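Cytochrome c (Rhodothermus marinus, PDB 3CP5) binds one covalently attached heme c and probably carries electrons between redox partners. Local coordinates at residues A[70-75]-A[112-117]; A[31-36]-A[106-111]. All blocks are in the same frame, centred on the assembly; numbering follows the deposited sequence.

Interaction 1: residues A[70-75]-A[112-117]. With HEC (heme c), chain C.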
loop_
_atom_site.group_PDB
_atom_site.type_symbol
_atom_site.label_atom_id
_atom_site.label_comp_id
_atom_site.label_asym_id
_atom_site.label_seq_id
_atom_site.Cartn_x
_atom_site.Cartn_y
_atom_site.Cartn_z
ATOM N N VAL A 70 0.465 4.979 -6.822
ATOM C CA VAL A 70 0.711 6.191 -6.057
ATOM C C VAL A 70 -0.198 6.174 -4.849
ATOM O O VAL A 70 0.265 6.514 -3.727
ATOM C CB VAL A 70 0.547 7.429 -6.935
ATOM C CG1 VAL A 70 0.692 8.672 -6.092
ATOM C CG2 VAL A 70 1.564 7.392 -8.075
ATOM N N TYR A 71 -1.458 5.806 -4.968
ATOM C CA TYR A 71 -2.295 5.601 -3.791
ATOM C C TYR A 71 -1.670 4.649 -2.804
ATOM O O TYR A 71 -1.637 4.926 -1.621
ATOM C CB TYR A 71 -3.683 5.119 -4.224
ATOM C CG TYR A 71 -4.639 4.721 -3.116
ATOM C CD1 TYR A 71 -5.517 5.637 -2.552
ATOM C CD2 TYR A 71 -4.675 3.434 -2.620
ATOM C CE1 TYR A 71 -6.373 5.240 -1.537
ATOM C CE2 TYR A 71 -5.518 3.003 -1.627
ATOM C CZ TYR A 71 -6.383 3.925 -1.091
ATOM O OH TYR A 71 -7.240 3.527 -0.087
ATOM N N ILE A 72 -1.230 3.483 -3.262
ATOM C CA ILE A 72 -0.721 2.507 -2.318
ATOM C C ILE A 72 0.532 3.019 -1.615
ATOM O O ILE A 72 0.668 2.844 -0.410
ATOM C CB ILE A 72 -0.450 1.194 -3.056
ATOM C CG1 ILE A 72 -1.752 0.566 -3.589
ATOM C CG2 ILE A 72 0.289 0.181 -2.183
ATOM C CD1 ILE A 72 -1.524 -0.520 -4.637
ATOM N N MET A 73 1.464 3.667 -2.329
ATOM C CA MET A 73 2.659 4.251 -1.716
ATOM C C MET A 73 2.301 5.290 -0.677
ATOM O O MET A 73 2.882 5.316 0.418
ATOM C CB MET A 73 3.551 4.907 -2.794
ATOM C CG MET A 73 4.123 3.916 -3.791
ATOM S SD MET A 73 5.531 3.053 -3.064
ATOM C CE MET A 73 6.754 4.352 -3.076
ATOM N N ASN A 74 1.328 6.163 -0.970
ATOM C CA ASN A 74 1.024 7.244 -0.012
ATOM C C ASN A 74 0.222 6.787 1.196
ATOM O O ASN A 74 0.304 7.390 2.258
ATOM C CB ASN A 74 0.348 8.387 -0.779
ATOM C CG ASN A 74 1.350 9.153 -1.609
ATOM O OD1 ASN A 74 2.563 9.090 -1.400
ATOM N ND2 ASN A 74 0.916 9.897 -2.587
ATOM N N VAL A 75 -0.564 5.714 1.077
ATOM C CA VAL A 75 -1.181 5.090 2.261
ATOM C C VAL A 75 -0.081 4.596 3.197
ATOM O O VAL A 75 -0.149 4.808 4.410
ATOM C CB VAL A 75 -2.146 3.952 1.864
ATOM C CG1 VAL A 75 -2.523 3.149 3.094
ATOM C CG2 VAL A 75 -3.412 4.486 1.194
ATOM N N ALA A 112 9.664 -1.172 -2.276
ATOM C CA ALA A 112 9.890 -2.622 -2.181
ATOM C C ALA A 112 8.625 -3.372 -1.827
ATOM O O ALA A 112 8.270 -4.388 -2.412
ATOM C CB ALA A 112 11.040 -2.910 -1.202
ATOM N N ILE A 113 7.876 -2.863 -0.828
ATOM C CA ILE A 113 6.608 -3.454 -0.449
ATOM C C ILE A 113 5.650 -3.434 -1.619
ATOM O O ILE A 113 4.949 -4.429 -1.889
ATOM C CB ILE A 113 6.020 -2.803 0.828
ATOM C CG1 ILE A 113 6.938 -3.033 2.030
ATOM C CG2 ILE A 113 4.624 -3.295 1.105
ATOM C CD1 ILE A 113 6.569 -2.256 3.265
ATOM N N LEU A 114 5.621 -2.340 -2.399
ATOM C CA LEU A 114 4.754 -2.297 -3.583
ATOM C C LEU A 114 5.133 -3.381 -4.595
ATOM O O LEU A 114 4.244 -4.048 -5.120
ATOM C CB LEU A 114 4.851 -0.926 -4.256
ATOM C CG LEU A 114 4.097 -0.721 -5.564
ATOM C CD1 LEU A 114 2.599 -0.864 -5.340
ATOM C CD2 LEU A 114 4.412 0.543 -6.295
ATOM N N GLU A 115 6.408 -3.639 -4.769
ATOM C CA GLU A 115 6.887 -4.703 -5.633
ATOM C C GLU A 115 6.405 -6.083 -5.158
ATOM O O GLU A 115 5.962 -6.932 -5.971
ATOM C CB GLU A 115 8.406 -4.694 -5.797
ATOM C CG GLU A 115 8.819 -5.366 -7.077
ATOM C CD GLU A 115 8.674 -4.575 -8.351
ATOM O OE1 GLU A 115 9.368 -4.934 -9.328
ATOM O OE2 GLU A 115 7.905 -3.591 -8.369
ATOM N N TYR A 116 6.467 -6.321 -3.855
ATOM C CA TYR A 116 5.908 -7.522 -3.267
ATOM C C TYR A 116 4.416 -7.652 -3.526
ATOM O O TYR A 116 3.898 -8.715 -3.912
ATOM C CB TYR A 116 6.215 -7.576 -1.778
ATOM C CG TYR A 116 5.514 -8.713 -1.046
ATOM C CD1 TYR A 116 5.818 -10.029 -1.316
ATOM C CD2 TYR A 116 4.566 -8.499 -0.075
ATOM C CE1 TYR A 116 5.189 -11.080 -0.636
ATOM C CE2 TYR A 116 3.934 -9.507 0.599
ATOM C CZ TYR A 116 4.245 -10.813 0.324
ATOM O OH TYR A 116 3.619 -11.835 0.965
ATOM N N LEU A 117 3.668 -6.580 -3.358
ATOM C CA LEU A 117 2.238 -6.565 -3.641
ATOM C C LEU A 117 1.914 -6.852 -5.106
ATOM O O LEU A 117 0.976 -7.557 -5.432
ATOM C CB LEU A 117 1.581 -5.285 -3.126
ATOM C CG LEU A 117 1.576 -5.097 -1.612
ATOM C CD1 LEU A 117 1.151 -3.685 -1.257
ATOM C CD2 LEU A 117 0.649 -6.078 -0.930
HETATM FE FE HEC C . -2.812 -0.860 6.273
HETATM C CHA HEC C . -5.747 0.164 4.851
HETATM C CHB HEC C . -1.385 -1.140 3.191
HETATM C CHC HEC C . 0.201 -1.544 7.765
HETATM C CHD HEC C . -4.362 -1.149 9.270
HETATM N NA HEC C . -3.452 -0.573 4.415
HETATM C C1A HEC C . -4.690 -0.088 3.989
HETATM C C2A HEC C . -4.654 0.125 2.562
HETATM C C3A HEC C . -3.459 -0.265 2.097
HETATM C C4A HEC C . -2.696 -0.673 3.269
HETATM C CMA HEC C . -2.947 -0.273 0.640
HETATM C CAA HEC C . -5.848 0.538 1.668
HETATM C CBA HEC C . -6.622 -0.657 1.107
HETATM C CGA HEC C . -7.637 -0.273 0.056
HETATM O O1A HEC C . -8.491 -1.157 -0.281
HETATM O O2A HEC C . -7.565 0.866 -0.478
HETATM N NB HEC C . -0.973 -1.318 5.637
HETATM C C1B HEC C . -0.627 -1.508 4.313
HETATM C C2B HEC C . 0.761 -1.883 4.239
HETATM C C3B HEC C . 1.266 -1.926 5.506
HETATM C C4B HEC C . 0.164 -1.568 6.376
HETATM C CMB HEC C . 1.470 -2.193 2.897
HETATM C CAB HEC C . 2.733 -2.113 5.940
HETATM C CBB HEC C . 3.627 -1.168 5.387
HETATM N NC HEC C . -2.192 -1.192 8.143
HETATM C C1C HEC C . -0.895 -1.425 8.600
HETATM C C2C HEC C . -0.886 -1.624 10.035
HETATM C C3C HEC C . -2.152 -1.522 10.469
HETATM C C4C HEC C . -2.971 -1.313 9.298
HETATM C CMC HEC C . 0.346 -2.117 10.784
HETATM C CAC HEC C . -2.733 -1.883 11.869
HETATM C CBC HEC C . -2.159 -1.125 12.927
HETATM N ND HEC C . -4.678 -0.536 6.910
HETATM C C1D HEC C . -5.133 -0.736 8.208
HETATM C C2D HEC C . -6.564 -0.431 8.267
HETATM C C3D HEC C . -6.905 0.037 7.061
HETATM C C4D HEC C . -5.748 -0.110 6.202
HETATM C CMD HEC C . -7.359 -0.553 9.596
HETATM C CAD HEC C . -8.241 0.636 6.583
HETATM C CBD HEC C . -8.203 2.177 6.730
HETATM C CGD HEC C . -8.043 2.538 8.189
HETATM O O1D HEC C . -7.018 3.182 8.556
HETATM O O2D HEC C . -8.989 2.127 8.961
#
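The axes of segments 70-75 and 112-117, on helices 69-77 and 107-123, pass 10.3 Å apart at 129° between their N-to-C directions, with Ile-72 meeting Leu-114 and Leu-117. The contact is apolar and buried. CG2 of Ile-72 stands anti to its backbone N, which lets it touch both leucines: it lies 4.0 Å from CD1 of Leu-114 and 4.1 Å from CD1 of Leu-117. Ile-72 and Leu-114 cross at nearly a right angle. Met-73, modelled in two conformers, adds a less certain touch of its SD on CB of Leu-114.

Both segments reach the heme. Tyr-71 donates from OH to propionate oxygen O2A (2.7 Å), which sits at the ring edge near the ring plane, while CG2 of Val-75 covers one ring face towards its rim. Ring atom C3A of the heme meets CG1 of Val-75 at 3.7 Å, and CD1 of Ile-113 touches CBB. A phenylalanine in place of Tyr-71 would probably leave O2A without this hydrogen bond, although Arg-67 also bonds to the heme. Val-63 and Thr-64 of helix 63-66 pack on Ile-72 and Leu-117, helix 87-96 lies against Tyr-71 and Val-75, and helix 31-44 backs Ala-112, Ile-113 and Tyr-116.

Interaction 2: residues A[31-36]-A[106-111]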
loop_
_atom_site.group_PDB
_atom_site.type_symbol
_atom_site.label_atom_id
_atom_site.label_comp_id
_atom_site.label_asym_id
_atom_site.label_seq_id
_atom_site.Cartn_x
_atom_site.Cartn_y
_atom_site.Cartn_z
ATOM N N ALA A 31 12.607 -9.399 -8.984
ATOM C CA ALA A 31 12.370 -10.436 -7.977
ATOM C C ALA A 31 13.116 -10.153 -6.691
ATOM O O ALA A 31 12.623 -10.408 -5.584
ATOM C CB ALA A 31 12.709 -11.800 -8.562
ATOM N N ALA A 32 14.333 -9.619 -6.764
ATOM C CA ALA A 32 15.056 -9.300 -5.525
ATOM C C ALA A 32 14.354 -8.179 -4.772
ATOM O O ALA A 32 14.302 -8.153 -3.523
ATOM C CB ALA A 32 16.475 -8.870 -5.795
ATOM N N LEU A 33 13.770 -7.199 -5.464
ATOM C CA LEU A 33 13.046 -6.095 -4.819
ATOM C C LEU A 33 11.761 -6.584 -4.181
ATOM O O LEU A 33 11.453 -6.268 -3.032
ATOM C CB LEU A 33 12.731 -5.040 -5.847
ATOM C CG LEU A 33 12.059 -3.762 -5.325
ATOM C CD1 LEU A 33 12.848 -3.027 -4.262
ATOM C CD2 LEU A 33 11.715 -2.901 -6.516
ATOM N N ALA A 34 11.104 -7.541 -4.846
ATOM C CA ALA A 34 9.922 -8.181 -4.270
ATOM C C ALA A 34 10.231 -9.009 -3.022
ATOM O O ALA A 34 9.460 -9.015 -2.090
ATOM C CB ALA A 34 9.227 -9.054 -5.311
ATOM N N GLN A 35 11.377 -9.689 -2.988
ATOM C CA GLN A 35 11.787 -10.437 -1.808
ATOM C C GLN A 35 12.057 -9.495 -0.654
ATOM O O GLN A 35 11.658 -9.776 0.474
ATOM C CB GLN A 35 13.025 -11.314 -2.116
ATOM C CG GLN A 35 13.501 -12.169 -0.944
ATOM C CD GLN A 35 12.270 -12.929 -0.403
ATOM O OE1 GLN A 35 11.771 -13.836 -1.082
ATOM N NE2 GLN A 35 11.799 -12.528 0.768
ATOM N N GLN A 36 12.738 -8.382 -0.883
ATOM C CA GLN A 36 12.941 -7.362 0.151
ATOM C C GLN A 36 11.577 -6.918 0.638
ATOM O O GLN A 36 11.318 -6.823 1.869
ATOM C CB GLN A 36 13.727 -6.169 -0.393
ATOM C CG GLN A 36 14.013 -5.143 0.699
ATOM C CD GLN A 36 14.472 -3.768 0.252
ATOM O OE1 GLN A 36 14.447 -3.380 -0.922
ATOM N NE2 GLN A 36 14.935 -2.946 1.221
ATOM N N SER A 106 10.508 4.798 4.807
ATOM C CA SER A 106 11.114 5.543 3.709
ATOM C C SER A 106 10.519 5.168 2.369
ATOM O O SER A 106 9.963 4.075 2.250
ATOM C CB SER A 106 12.611 5.254 3.639
ATOM O OG SER A 106 12.838 4.007 2.986
ATOM N N GLU A 107 10.648 6.053 1.396
ATOM C CA GLU A 107 10.131 5.747 0.064
ATOM C C GLU A 107 10.708 4.412 -0.443
ATOM O O GLU A 107 9.976 3.658 -1.125
ATOM C CB GLU A 107 10.375 6.914 -0.918
ATOM C CG GLU A 107 10.054 6.593 -2.351
ATOM C CD GLU A 107 11.106 5.946 -3.237
ATOM O OE1 GLU A 107 12.299 6.103 -2.905
ATOM O OE2 GLU A 107 10.680 5.228 -4.169
ATOM N N GLU A 108 12.004 4.130 -0.293
ATOM C CA GLU A 108 12.532 2.875 -0.851
ATOM C C GLU A 108 11.908 1.632 -0.202
ATOM O O GLU A 108 11.664 0.684 -0.879
ATOM C CB GLU A 108 14.063 2.709 -0.797
ATOM C CG GLU A 108 14.561 1.511 -1.652
ATOM C CD GLU A 108 14.462 0.097 -1.054
ATOM O OE1 GLU A 108 14.376 -0.074 0.167
ATOM O OE2 GLU A 108 14.539 -0.830 -1.885
ATOM N N GLN A 109 11.657 1.695 1.118
ATOM C CA GLN A 109 10.976 0.591 1.774
ATOM C C GLN A 109 9.590 0.415 1.192
ATOM O O GLN A 109 9.176 -0.697 0.890
ATOM C CB GLN A 109 10.853 0.794 3.276
ATOM C CG GLN A 109 12.195 0.701 4.019
ATOM C CD GLN A 109 11.949 1.159 5.445
ATOM O OE1 GLN A 109 11.619 2.323 5.667
ATOM N NE2 GLN A 109 12.034 0.237 6.423
ATOM N N ALA A 110 8.861 1.530 1.041
ATOM C CA ALA A 110 7.504 1.433 0.510
ATOM C C ALA A 110 7.532 0.912 -0.929
ATOM O O ALA A 110 6.680 0.102 -1.339
ATOM C CB ALA A 110 6.805 2.791 0.606
ATOM N N ARG A 111 8.515 1.332 -1.733
ATOM C CA ARG A 111 8.581 0.866 -3.131
ATOM C C ARG A 111 8.859 -0.630 -3.198
ATOM O O ARG A 111 8.327 -1.340 -4.073
ATOM C CB ARG A 111 9.615 1.713 -3.843
ATOM C CG ARG A 111 9.810 1.353 -5.322
ATOM C CD ARG A 111 8.501 1.552 -6.097
ATOM N NE ARG A 111 8.596 1.076 -7.473
ATOM C CZ ARG A 111 8.400 -0.194 -7.870
ATOM N NH1 ARG A 111 8.085 -1.180 -7.040
ATOM N NH2 ARG A 111 8.520 -0.459 -9.159
#
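Leu-33 packs against Arg-111 and Glu-108 at the closer-fitting side of this contact, and Gln-36 meets Glu-108 at its outer margin. CB of Leu-33 points toward helix 107-123, and CG, anti to the backbone N, carries the two methyls on to Arg-111 and Glu-108. CD2 comes over one face of the Arg-111 guanidinium, 4.1 Å from NH1, and CD1 approaches OE2 of Glu-108 to 3.7 Å. The arginine has its strongest polar partner within its own helix, a salt bridge from NH1 to Glu-115, and NH2 bonds to the carbonyl O of Ser-24, so the leucine probably rests on a guanidinium oriented by these partners.

The two segments run at 104° to each other; helix 31-44, which leads into the heme-binding cysteines, and helix 107-123 correspond to the N- and C-terminal helix pair of the cytochrome c fold. Helix 107-123 opens with a capping box: Gln-109 N donates to OG of Ser-106 (3.2 Å), and Ser-106 N returns a nearly straight bond to OE1 of Gln-109 (2.8 Å), lying in that carbonyl's plane.

Toward solvent the fit is looser. There the extended Gln-36 and the bent Glu-108 arrive from opposite directions, their amide and carboxylate planes 24° apart. NE2 of Gln-36 donates to the syn lone pair of Glu-108 OE1 at 3.1 Å, but the bond is bent (138° at the hydrogen) and the acceptor is tilted from the amide plane.

In the fold
Both interactions use helix 107-123, and their centres lie 9 Å apart. Interaction 1 is in the core, close to the centre of the chain, where the middle of that helix meets helix 69-77 through aliphatic side chains beside the heme. Interaction 2 lies at the surface, where the start of the same helix meets helix 31-44, and its chemistry is mixed: one leucine among charged and amide groups, away from the cofactor. The two are stitched together directly. CB of Ala-112 packs on Leu-33 CD1 and Gln-36 OE1, and Tyr-116 CB rests on the carbonyl O of Ala-34. Helix 107-123 thus contacts both helix 69-77 and helix 31-44.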